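Local coordinates for protein D-glucosaminate-6-phosphate ammonia lyase (Salmonella typhimurium, PDB 7LCE) that belongs to the L-seryl-tRNA selenium transferase family of fold-type I pyridoxal-phosphate enzymes and assembles from eight copies of the chain, at residues Gln274-Ala279 with Trp300-Arg305; Glu278-Ser281 with Tyr287-Ile290; Ile329-Tyr334 with Gly339-Asp344. All blocks are in the same frame, centred on the assembly; numbering follows the deposited sequence.

How the contacts relate
The three contacts converge on one antiparallel sheet with the strand order 286-292, 300-306, 340-343. Contacts 1 and 2 share helix 270-282, including Glu278 and Ala279, and their centres lie about 4 Å apart; they set successive turns of that helix against the central and the outer strand. Contact 3 is centred about 11 Å from contact 1 and 13 Å from contact 2, and joins the strand on the far side to residues 329-334. Tyr287 of contact 2 comes closest to a bound calcium ion, its side chain about 6 Å away. Lys213, which carries the cofactor, follows strand 206-210 of the separate seven-stranded sheet.

Contact 1 of 3, residues Gln274-Ala279 with Trp300-Arg305; sequences QPVAEA and WRIRVR
Ile302 makes both contacts of strand residues 300-305 with helix residues 274-279, one to Val276 and one to Ala277, and it has the largest share of the buried surface. Trp300, two places before it, packs on Ala270 and Leu273, earlier on the same helix. Arg301 follows, its NH1 in a salt bridge with Asp293, just beyond the neighbouring strand 286-292.

At Ile302 the CB points to the helix, and the two branches divide the work. CG1 is anti to the carbonyl carbon (chi1 -59°), and chi2 is extended, which carries CD1 out to Val276, 3.9 Å from its CG1 and equally far from its CB. The two side chains cross at about a right angle, methyl against branch point. CG2, anti to the backbone N, reaches instead toward Ala277, whose CB is 4.5 Å from it, a looser approach. The small Ala277 is consistent with the closeness of the two backbones here, CA to CA 6.5 Å between Ala277 and Ile302.

Arg303 belongs to the other set of alternating side chains and pairs with Asp289. Beyond it, Val304 again faces the helical layer, touching Ile280. Arg305 then brings its NH2 over one face of the Arg303 guanidinium, 3.4 Å above the plane and toward its rim.

Only 109 Å² is buried between the two segments, yet Val276 also packs on Met353 and Val357 of helix 352-365, which makes this one piece of a wider apolar layer. Two helices on one face of a short antiparallel sheet form an alpha/beta two-layer sandwich, consistent with the small C-terminal domain of fold-type I enzymes.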
loop_
_atom_site.group_PDB
_atom_site.type_symbol
_atom_site.label_atom_id
_atom_site.label_comp_id
_atom_site.label_asym_id
_atom_site.label_seq_id
_atom_site.Cartn_x
_atom_site.Cartn_y
_atom_site.Cartn_z
ATOM N N GLN A 274 29.071 -65.205 -8.795
ATOM C CA GLN A 274 30.458 -65.658 -8.744
ATOM C C GLN A 274 31.047 -65.977 -10.115
ATOM O O GLN A 274 32.196 -65.569 -10.364
ATOM C CB GLN A 274 30.549 -66.865 -7.799
ATOM C CG GLN A 274 31.951 -67.370 -7.557
ATOM C CD GLN A 274 32.849 -66.323 -6.939
ATOM O OE1 GLN A 274 32.392 -65.432 -6.220
ATOM N NE2 GLN A 274 34.142 -66.421 -7.224
ATOM N N PRO A 275 30.359 -66.679 -11.027
ATOM C CA PRO A 275 30.938 -66.872 -12.368
ATOM C C PRO A 275 31.286 -65.570 -13.067
ATOM O O PRO A 275 32.345 -65.474 -13.701
ATOM C CB PRO A 275 29.840 -67.639 -13.113
ATOM C CG PRO A 275 29.128 -68.380 -12.051
ATOM C CD PRO A 275 29.120 -67.464 -10.861
ATOM N N VAL A 276 30.422 -64.559 -12.965
ATOM C CA VAL A 276 30.692 -63.281 -13.614
ATOM C C VAL A 276 31.893 -62.595 -12.975
ATOM O O VAL A 276 32.685 -61.939 -13.662
ATOM C CB VAL A 276 29.439 -62.388 -13.562
ATOM C CG1 VAL A 276 29.667 -61.100 -14.347
ATOM C CG2 VAL A 276 28.227 -63.144 -14.088
ATOM N N ALA A 277 32.052 -62.732 -11.656
ATOM C CA ALA A 277 33.198 -62.116 -10.993
ATOM C C ALA A 277 34.505 -62.761 -11.432
ATOM O O ALA A 277 35.512 -62.069 -11.626
ATOM C CB ALA A 277 33.040 -62.205 -9.477
ATOM N N GLU A 278 34.508 -64.085 -11.603
ATOM C CA GLU A 278 35.719 -64.766 -12.048
ATOM C C GLU A 278 36.065 -64.402 -13.486
ATOM O O GLU A 278 37.246 -64.265 -13.830
ATOM C CB GLU A 278 35.565 -66.279 -11.888
ATOM C CG GLU A 278 35.570 -66.741 -10.438
ATOM C CD GLU A 278 35.366 -68.237 -10.293
ATOM O OE1 GLU A 278 35.946 -68.999 -11.097
ATOM O OE2 GLU A 278 34.635 -68.653 -9.368
ATOM N N ALA A 279 35.052 -64.241 -14.340
ATOM C CA ALA A 279 35.310 -63.938 -15.744
ATOM C C ALA A 279 35.986 -62.583 -15.903
ATOM O O ALA A 279 36.906 -62.432 -16.716
ATOM C CB ALA A 279 34.005 -63.982 -16.537
ATOM N N TRP A 300 23.542 -58.023 -3.167
ATOM C CA TRP A 300 24.903 -58.374 -3.545
ATOM C C TRP A 300 25.266 -57.655 -4.839
ATOM O O TRP A 300 24.434 -57.534 -5.744
ATOM C CB TRP A 300 25.029 -59.887 -3.728
ATOM C CG TRP A 300 24.571 -60.652 -2.526
ATOM C CD1 TRP A 300 23.306 -61.099 -2.274
ATOM C CD2 TRP A 300 25.368 -61.058 -1.407
ATOM N NE1 TRP A 300 23.264 -61.755 -1.070
ATOM C CE2 TRP A 300 24.518 -61.747 -0.517
ATOM C CE3 TRP A 300 26.716 -60.907 -1.071
ATOM C CZ2 TRP A 300 24.973 -62.284 0.684
ATOM C CZ3 TRP A 300 27.166 -61.443 0.122
ATOM C CH2 TRP A 300 26.297 -62.122 0.985
ATOM N N ARG A 301 26.505 -57.174 -4.922
ATOM C CA ARG A 301 26.968 -56.428 -6.084
ATOM C C ARG A 301 28.359 -56.904 -6.474
ATOM O O ARG A 301 29.108 -57.419 -5.641
ATOM C CB ARG A 301 27.004 -54.916 -5.814
ATOM C CG ARG A 301 25.658 -54.292 -5.489
ATOM C CD ARG A 301 25.794 -52.806 -5.187
ATOM N NE ARG A 301 24.508 -52.181 -4.896
ATOM C CZ ARG A 301 24.038 -51.963 -3.675
ATOM N NH1 ARG A 301 24.718 -52.317 -2.597
ATOM N NH2 ARG A 301 22.856 -51.370 -3.533
ATOM N N ILE A 302 28.698 -56.720 -7.750
ATOM C CA ILE A 302 29.989 -57.133 -8.293
ATOM C C ILE A 302 30.882 -55.901 -8.326
ATOM O O ILE A 302 30.772 -55.055 -9.219
ATOM C CB ILE A 302 29.865 -57.773 -9.679
ATOM C CG1 ILE A 302 28.953 -59.000 -9.639
ATOM C CG2 ILE A 302 31.239 -58.151 -10.218
ATOM C CD1 ILE A 302 28.575 -59.506 -11.014
ATOM N N ARG A 303 31.771 -55.802 -7.344
ATOM C CA ARG A 303 32.733 -54.714 -7.287
ATOM C C ARG A 303 33.899 -55.021 -8.217
ATOM O O ARG A 303 34.540 -56.069 -8.097
ATOM C CB ARG A 303 33.217 -54.520 -5.852
ATOM C CG ARG A 303 34.248 -53.430 -5.672
ATOM C CD ARG A 303 34.607 -53.277 -4.205
ATOM N NE ARG A 303 35.195 -54.492 -3.655
ATOM C CZ ARG A 303 35.382 -54.712 -2.362
ATOM N NH1 ARG A 303 35.042 -53.814 -1.452
ATOM N NH2 ARG A 303 35.930 -55.859 -1.971
ATOM N N VAL A 304 34.179 -54.102 -9.139
ATOM C CA VAL A 304 35.224 -54.278 -10.142
ATOM C C VAL A 304 36.300 -53.238 -9.877
ATOM O O VAL A 304 36.027 -52.031 -9.902
ATOM C CB VAL A 304 34.674 -54.143 -11.571
ATOM C CG1 VAL A 304 35.771 -54.420 -12.586
ATOM C CG2 VAL A 304 33.502 -55.085 -11.779
ATOM N N ARG A 305 37.519 -53.705 -9.630
ATOM C CA ARG A 305 38.657 -52.840 -9.364
ATOM C C ARG A 305 39.584 -52.853 -10.571
ATOM O O ARG A 305 39.898 -53.921 -11.108
ATOM C CB ARG A 305 39.396 -53.299 -8.104
ATOM C CG ARG A 305 40.546 -52.405 -7.672
ATOM C CD ARG A 305 41.038 -52.774 -6.276
ATOM N NE ARG A 305 40.006 -52.612 -5.258
ATOM C CZ ARG A 305 39.292 -53.605 -4.742
ATOM N NH1 ARG A 305 39.471 -54.858 -5.127
ATOM N NH2 ARG A 305 38.373 -53.334 -3.820
#

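Contact 2 of 3, residues Glu278-Ser281 with Tyr287-Ile290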
loop_
_atom_site.group_PDB
_atom_site.type_symbol
_atom_site.label_atom_id
_atom_site.label_comp_id
_atom_site.label_asym_id
_atom_site.label_seq_id
_atom_site.Cartn_x
_atom_site.Cartn_y
_atom_site.Cartn_z
ATOM N N GLU A 278 34.508 -64.085 -11.603
ATOM C CA GLU A 278 35.719 -64.766 -12.048
ATOM C C GLU A 278 36.065 -64.402 -13.486
ATOM O O GLU A 278 37.246 -64.265 -13.830
ATOM C CB GLU A 278 35.565 -66.279 -11.888
ATOM C CG GLU A 278 35.570 -66.741 -10.438
ATOM C CD GLU A 278 35.366 -68.237 -10.293
ATOM O OE1 GLU A 278 35.946 -68.999 -11.097
ATOM O OE2 GLU A 278 34.635 -68.653 -9.368
ATOM N N ALA A 279 35.052 -64.241 -14.340
ATOM C CA ALA A 279 35.310 -63.938 -15.744
ATOM C C ALA A 279 35.986 -62.583 -15.903
ATOM O O ALA A 279 36.906 -62.432 -16.716
ATOM C CB ALA A 279 34.005 -63.982 -16.537
ATOM N N ILE A 280 35.544 -61.585 -15.137
ATOM C CA ILE A 280 36.174 -60.271 -15.197
ATOM C C ILE A 280 37.597 -60.331 -14.652
ATOM O O ILE A 280 38.498 -59.647 -15.156
ATOM C CB ILE A 280 35.313 -59.233 -14.450
ATOM C CG1 ILE A 280 33.908 -59.173 -15.055
ATOM C CG2 ILE A 280 35.965 -57.858 -14.489
ATOM C CD1 ILE A 280 32.922 -58.364 -14.237
ATOM N N SER A 281 37.828 -61.151 -13.622
ATOM C CA SER A 281 39.164 -61.254 -13.042
ATOM C C SER A 281 40.158 -61.888 -14.008
ATOM O O SER A 281 41.366 -61.643 -13.901
ATOM C CB SER A 281 39.106 -62.049 -11.740
ATOM O OG SER A 281 38.159 -61.484 -10.851
ATOM N N TYR A 287 40.016 -56.806 -11.580
ATOM C CA TYR A 287 39.745 -57.737 -10.488
ATOM C C TYR A 287 38.330 -57.498 -9.980
ATOM O O TYR A 287 37.986 -56.371 -9.609
ATOM C CB TYR A 287 40.736 -57.604 -9.329
ATOM C CG TYR A 287 40.317 -58.461 -8.152
ATOM C CD1 TYR A 287 40.567 -59.828 -8.140
ATOM C CD2 TYR A 287 39.639 -57.913 -7.071
ATOM C CE1 TYR A 287 40.170 -60.621 -7.075
ATOM C CE2 TYR A 287 39.235 -58.697 -6.005
ATOM C CZ TYR A 287 39.505 -60.048 -6.010
ATOM O OH TYR A 287 39.108 -60.826 -4.945
ATOM N N ALA A 288 37.509 -58.545 -9.986
ATOM C CA ALA A 288 36.116 -58.451 -9.577
ATOM C C ALA A 288 35.865 -59.346 -8.371
ATOM O O ALA A 288 36.377 -60.467 -8.300
ATOM C CB ALA A 288 35.170 -58.838 -10.718
ATOM N N ASP A 289 35.075 -58.841 -7.423
ATOM C CA ASP A 289 34.669 -59.618 -6.261
ATOM C C ASP A 289 33.280 -59.161 -5.843
ATOM O O ASP A 289 32.877 -58.027 -6.114
ATOM C CB ASP A 289 35.639 -59.467 -5.086
ATOM C CG ASP A 289 35.762 -58.034 -4.610
ATOM O OD1 ASP A 289 36.108 -57.158 -5.432
ATOM O OD2 ASP A 289 35.505 -57.784 -3.413
ATOM N N ILE A 290 32.551 -60.059 -5.196
ATOM C CA ILE A 290 31.196 -59.786 -4.731
ATOM C C ILE A 290 31.243 -59.143 -3.351
ATOM O O ILE A 290 32.010 -59.564 -2.477
ATOM C CB ILE A 290 30.367 -61.081 -4.721
ATOM C CG1 ILE A 290 30.492 -61.778 -6.078
ATOM C CG2 ILE A 290 28.911 -60.791 -4.390
ATOM C CD1 ILE A 290 29.915 -63.162 -6.102
#
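The phenol ring of Tyr287 is the flat group that touches across this contact, and it does so at one place: its CD1 lies 4.0 Å from Ser281 OG. The CB of Tyr287 points away from the helix, and with CG anti to the backbone N (chi1 173°) only the CD1 corner of the ring comes near Ser281; the ring also touches Arg305 on the neighbouring strand. The carboxylate of Glu278 turns elsewhere, accepting, at the anti side of OE2 and 15° out of its plane, the amide N-H of Gln274 one turn earlier in the helix.

The polar link between helix and strand is made by Ser281 OG, which accepts the backbone N-H of Ala288 at 3.1 Å in a nearly straight bond (167° at the hydrogen). The same hydroxyl is hydrogen-bonded to the carbonyl O of Ala277, four residues back. With OG beside its own backbone N, anti to the carbonyl carbon, one oxygen can serve both the preceding helical turn and the strand.

The pairing of Tyr287 with Arg305 and Asp289 with Arg303 accounts for the sheet-side backbone bonds, whereas the Ala288 N-H faces the other way. Strand 286-292 is the outermost of its sheet within the chain, so the serine satisfies an edge N-H that no further strand takes. This is a helix-turn-strand unit in which the chain folds back on its own helix; Ser281 and Tyr287 approach to 4.4 Å between their CA atoms.

One residue earlier in the helix than Ser281, Ile280 meets the CB that Ala288 points at the helix, with its own CB at 3.8 Å and its CG2 methyl at 4.0 Å. Ile280 goes on to touch Val357 and Leu360 of helix 352-365.

Contact 3 of 3, residues Ile329-Tyr334 with Gly339-Asp344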
loop_
_atom_site.group_PDB
_atom_site.type_symbol
_atom_site.label_atom_id
_atom_site.label_comp_id
_atom_site.label_asym_id
_atom_site.label_seq_id
_atom_site.Cartn_x
_atom_site.Cartn_y
_atom_site.Cartn_z
ATOM N N ILE A 329 26.419 -49.231 -21.366
ATOM C CA ILE A 329 26.452 -49.960 -20.101
ATOM C C ILE A 329 26.679 -48.960 -18.974
ATOM O O ILE A 329 27.732 -48.311 -18.911
ATOM C CB ILE A 329 27.533 -51.050 -20.098
ATOM C CG1 ILE A 329 27.236 -52.103 -21.169
ATOM C CG2 ILE A 329 27.637 -51.691 -18.725
ATOM C CD1 ILE A 329 28.433 -52.941 -21.540
ATOM N N TYR A 330 25.693 -48.840 -18.086
ATOM C CA TYR A 330 25.733 -47.892 -16.976
ATOM C C TYR A 330 26.020 -48.654 -15.686
ATOM O O TYR A 330 25.174 -49.415 -15.204
ATOM C CB TYR A 330 24.418 -47.121 -16.880
ATOM C CG TYR A 330 24.220 -46.104 -17.983
ATOM C CD1 TYR A 330 23.714 -46.482 -19.220
ATOM C CD2 TYR A 330 24.535 -44.766 -17.786
ATOM C CE1 TYR A 330 23.533 -45.555 -20.231
ATOM C CE2 TYR A 330 24.357 -43.832 -18.791
ATOM C CZ TYR A 330 23.855 -44.231 -20.011
ATOM O OH TYR A 330 23.675 -43.303 -21.016
ATOM N N ALA A 331 27.210 -48.450 -15.131
ATOM C CA ALA A 331 27.601 -49.048 -13.864
ATOM C C ALA A 331 27.557 -48.017 -12.740
ATOM O O ALA A 331 27.371 -46.819 -12.965
ATOM C CB ALA A 331 29.002 -49.655 -13.972
ATOM N N ARG A 332 27.740 -48.499 -11.510
ATOM C CA ARG A 332 27.789 -47.612 -10.355
ATOM C C ARG A 332 29.148 -46.926 -10.317
ATOM O O ARG A 332 30.186 -47.591 -10.218
ATOM C CB ARG A 332 27.543 -48.392 -9.064
ATOM C CG ARG A 332 26.101 -48.818 -8.843
ATOM C CD ARG A 332 25.954 -49.632 -7.562
ATOM N NE ARG A 332 26.238 -48.860 -6.358
ATOM C CZ ARG A 332 25.332 -48.176 -5.674
ATOM N NH1 ARG A 332 24.064 -48.135 -6.055
ATOM N NH2 ARG A 332 25.704 -47.518 -4.580
ATOM N N LYS A 333 29.140 -45.597 -10.393
ATOM C CA LYS A 333 30.356 -44.796 -10.433
ATOM C C LYS A 333 30.574 -44.018 -9.138
ATOM O O LYS A 333 31.214 -42.965 -9.143
ATOM C CB LYS A 333 30.335 -43.855 -11.635
ATOM C CG LYS A 333 29.006 -43.166 -11.871
ATOM C CD LYS A 333 29.032 -42.388 -13.174
ATOM C CE LYS A 333 30.098 -41.301 -13.135
ATOM N NZ LYS A 333 30.210 -40.568 -14.426
ATOM N N TYR A 334 30.041 -44.523 -8.025
ATOM C CA TYR A 334 30.135 -43.804 -6.758
ATOM C C TYR A 334 31.585 -43.689 -6.301
ATOM O O TYR A 334 32.106 -42.583 -6.110
ATOM C CB TYR A 334 29.279 -44.503 -5.699
ATOM C CG TYR A 334 27.788 -44.305 -5.890
ATOM C CD1 TYR A 334 27.114 -44.916 -6.942
ATOM C CD2 TYR A 334 27.056 -43.508 -5.020
ATOM C CE1 TYR A 334 25.753 -44.738 -7.122
ATOM C CE2 TYR A 334 25.694 -43.324 -5.191
ATOM C CZ TYR A 334 25.048 -43.942 -6.243
ATOM O OH TYR A 334 23.695 -43.762 -6.418
ATOM N N GLY A 339 39.152 -45.840 -7.826
ATOM C CA GLY A 339 39.584 -46.837 -8.783
ATOM C C GLY A 339 38.701 -48.057 -8.887
ATOM O O GLY A 339 39.157 -49.095 -9.379
ATOM N N VAL A 340 37.453 -47.973 -8.433
ATOM C CA VAL A 340 36.525 -49.097 -8.444
ATOM C C VAL A 340 35.194 -48.628 -9.018
ATOM O O VAL A 340 34.748 -47.508 -8.748
ATOM C CB VAL A 340 36.329 -49.709 -7.038
ATOM C CG1 VAL A 340 37.628 -50.323 -6.537
ATOM C CG2 VAL A 340 35.825 -48.669 -6.059
ATOM N N PHE A 341 34.577 -49.478 -9.833
ATOM C CA PHE A 341 33.192 -49.306 -10.246
ATOM C C PHE A 341 32.438 -50.599 -9.975
ATOM O O PHE A 341 33.016 -51.688 -9.988
ATOM C CB PHE A 341 33.070 -48.889 -11.729
ATOM C CG PHE A 341 33.460 -49.961 -12.709
ATOM C CD1 PHE A 341 32.527 -50.875 -13.173
ATOM C CD2 PHE A 341 34.757 -50.035 -13.189
ATOM C CE1 PHE A 341 32.887 -51.855 -14.079
ATOM C CE2 PHE A 341 35.121 -51.012 -14.097
ATOM C CZ PHE A 341 34.185 -51.922 -14.543
ATOM N N SER A 342 31.145 -50.471 -9.698
ATOM C CA SER A 342 30.334 -51.610 -9.303
ATOM C C SER A 342 29.152 -51.789 -10.245
ATOM O O SER A 342 28.719 -50.855 -10.927
ATOM C CB SER A 342 29.827 -51.440 -7.865
ATOM O OG SER A 342 29.015 -52.534 -7.480
ATOM N N LEU A 343 28.632 -53.013 -10.269
ATOM C CA LEU A 343 27.504 -53.395 -11.110
ATOM C C LEU A 343 26.398 -53.929 -10.214
ATOM O O LEU A 343 26.599 -54.916 -9.498
ATOM C CB LEU A 343 27.893 -54.445 -12.155
ATOM C CG LEU A 343 28.918 -54.201 -13.270
ATOM C CD1 LEU A 343 30.281 -53.786 -12.762
ATOM C CD2 LEU A 343 29.043 -55.464 -14.107
ATOM N N ASP A 344 25.232 -53.289 -10.266
ATOM C CA ASP A 344 24.087 -53.717 -9.476
ATOM C C ASP A 344 23.269 -54.682 -10.324
ATOM O O ASP A 344 22.676 -54.255 -11.327
ATOM C CB ASP A 344 23.246 -52.520 -9.056
ATOM C CG ASP A 344 22.281 -52.844 -7.934
ATOM O OD1 ASP A 344 21.901 -54.025 -7.792
ATOM O OD2 ASP A 344 21.901 -51.913 -7.193
#
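The carbonyl O of Arg332 accepts Ser342 N at 3.1 Å, in the carbonyl plane and on a lone pair; Phe341 CA adds only a bent C-H...O contact at 3.5 Å. In return Arg332 N donates to Ser342 O, tilted 17° from the carbonyl plane. These reciprocal bonds define an antiparallel bridge, a hydrogen-bonded pair. It stays a single bridge, consistent with the 110° between the axes of 329-331 and 340-343, and joins the chain following strand 327-331, which pairs with 13-17, to strand 340-343, the outermost of the three-stranded antiparallel sheet within the chain.

On the side of Ala331 and Phe341, Ala331 CB rests 3.8 Å from Phe341 CD1, and Leu322 and Leu360 touch the same aromatic side chain. Beside the bridge, Arg332 CB lies 4.0 Å from Ser342 CB. The arginine chain then bends at chi3 (65°), which brings its guanidinium over Tyr334, NH2 standing 3.7 Å above the ring centre. Asp344 lies near that guanidinium too, but OD2 is 4.5 Å from NH1 and well out of the plane, so any attraction is through charge alone; its salt bridge is with Arg346.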